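Local coordinates for lumazine-binding protein (Silicibacter pomeroyi DSS-3, PDB 3FKA) that is of unknown function but has an NTF2-like fold and belongs by sequence to a putative lumazine-binding family, at residues 13-18 with 84-89. Residues are numbered along the deposited sequence; the frame is centred on the assembly and turned at random.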
# COMPACT_ATOMS: atom_id res chain seq x y z
N ALA B 13 -5.99 16.80 0.25
CA ALA B 13 -5.90 18.25 -0.04
C ALA B 13 -4.45 18.63 -0.36
O ALA B 13 -4.21 19.42 -1.27
CB ALA B 13 -6.39 19.08 1.12
N LEU B 14 -3.51 18.09 0.42
CA LEU B 14 -2.08 18.33 0.21
C LEU B 14 -1.67 17.90 -1.19
O LEU B 14 -0.95 18.64 -1.86
CB LEU B 14 -1.25 17.60 1.27
CG LEU B 14 0.28 17.68 1.15
CD1 LEU B 14 0.73 19.11 1.28
CD2 LEU B 14 0.95 16.78 2.22
N VAL B 15 -2.13 16.73 -1.65
CA VAL B 15 -1.78 16.25 -2.99
C VAL B 15 -2.32 17.22 -4.06
O VAL B 15 -1.61 17.56 -4.99
CB VAL B 15 -2.32 14.84 -3.26
CG1 VAL B 15 -2.04 14.45 -4.71
CG2 VAL B 15 -1.67 13.85 -2.32
N GLU B 16 -3.56 17.66 -3.91
CA GLU B 16 -4.14 18.61 -4.84
C GLU B 16 -3.33 19.92 -4.87
O GLU B 16 -3.04 20.46 -5.94
CB GLU B 16 -5.60 18.90 -4.51
CG GLU B 16 -6.24 19.88 -5.51
CD GLU B 16 -7.75 20.03 -5.35
OE1 GLU B 16 -8.34 19.53 -4.37
OE2 GLU B 16 -8.36 20.66 -6.24
N THR B 17 -2.94 20.41 -3.70
CA THR B 17 -2.14 21.63 -3.59
C THR B 17 -0.80 21.43 -4.30
O THR B 17 -0.33 22.31 -5.03
CB THR B 17 -1.94 22.03 -2.13
OG1 THR B 17 -3.23 22.29 -1.55
CG2 THR B 17 -1.09 23.27 -2.05
N TYR B 18 -0.18 20.28 -4.03
CA TYR B 18 1.08 19.92 -4.65
C TYR B 18 1.03 19.90 -6.17
O TYR B 18 1.82 20.58 -6.82
CB TYR B 18 1.58 18.55 -4.08
CG TYR B 18 2.49 17.80 -5.00
CD1 TYR B 18 3.70 18.32 -5.38
CD2 TYR B 18 2.13 16.54 -5.48
CE1 TYR B 18 4.50 17.64 -6.23
CE2 TYR B 18 2.93 15.85 -6.34
CZ TYR B 18 4.12 16.39 -6.73
OH TYR B 18 4.91 15.67 -7.61
N ALA B 84 3.09 9.61 6.89
CA ALA B 84 2.30 9.12 5.77
C ALA B 84 3.17 8.91 4.56
O ALA B 84 4.26 9.53 4.44
CB ALA B 84 1.16 10.08 5.41
N MSE B 85 2.73 8.03 3.69
CA MSE B 85 3.43 7.77 2.45
C MSE B 85 2.33 7.63 1.39
O MSE B 85 1.35 6.92 1.62
CB MSE B 85 4.31 6.56 2.62
CG MSE B 85 5.24 6.38 1.51
SE MSE B 85 6.48 4.93 1.89
CE MSE B 85 5.24 3.52 2.45
N LEU B 86 2.51 8.33 0.27
CA LEU B 86 1.52 8.40 -0.79
C LEU B 86 2.07 8.05 -2.15
O LEU B 86 3.21 8.40 -2.46
CB LEU B 86 1.01 9.84 -0.92
CG LEU B 86 0.17 10.70 0.06
CD1 LEU B 86 -1.34 10.47 -0.08
CD2 LEU B 86 0.65 10.58 1.52
N HIS B 87 1.26 7.40 -2.97
CA HIS B 87 1.59 7.07 -4.36
C HIS B 87 0.62 7.93 -5.17
O HIS B 87 -0.61 7.73 -5.09
CB HIS B 87 1.48 5.58 -4.70
CG HIS B 87 1.61 5.27 -6.16
ND1 HIS B 87 1.15 4.08 -6.71
CD2 HIS B 87 2.08 6.00 -7.20
CE1 HIS B 87 1.40 4.08 -8.01
NE2 HIS B 87 1.96 5.23 -8.33
N VAL B 88 1.16 8.89 -5.92
CA VAL B 88 0.39 9.77 -6.74
C VAL B 88 0.81 9.65 -8.21
O VAL B 88 2.01 9.58 -8.50
CB VAL B 88 0.61 11.28 -6.33
CG1 VAL B 88 -0.26 12.25 -7.17
CG2 VAL B 88 0.32 11.50 -4.82
N GLU B 89 -0.18 9.56 -9.10
CA GLU B 89 0.03 9.55 -10.54
C GLU B 89 -0.19 10.96 -10.99
O GLU B 89 -1.16 11.57 -10.56
CB GLU B 89 -0.99 8.72 -11.29
CG GLU B 89 -1.02 7.25 -11.03
CD GLU B 89 -2.07 6.55 -11.90
OE1 GLU B 89 -3.00 7.21 -12.41
OE2 GLU B 89 -1.98 5.33 -12.09
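Y18 OH, on the same face of helix 4-24 as V15, makes a hydrogen bond with D99 OD2 and a weak one with K115 NZ. Both partners lie on the sheet beneath the helix, so the polar end of this buried tyrosine is tied to the strands. Three residues earlier, V15 faces strand 83-92, and the contact is purely apolar. V15 and V88 reach end to end between helix and strand. V15 CG1 comes to 3.7 Å from V88 CG1 and 3.8 Å from V88 CG2. A chi1 of 175° sets V15 CG1 anti to the backbone N, where it meets both methyls of V88. V15 CG2 touches V88 CG2 at 4.0 Å. This is the NTF2-like fold, in which a curved mixed sheet holds the long N-terminal helix against its inner face. An alanine at V15 lacks both outer methyls, which would probably open a gap over V88 and leave its CG1 and CG2 with less to pack against. The V15 side chain also slants across L86, with CG2 4.1 Å from L86 CD1; L86 has two conformers, so this touch is less certain. M85, a selenomethionine, and H87 alternate with L86 and V88 along the strand, and their side chains lie on the opposite face of the sheet. There they pack on M85 of a second subunit.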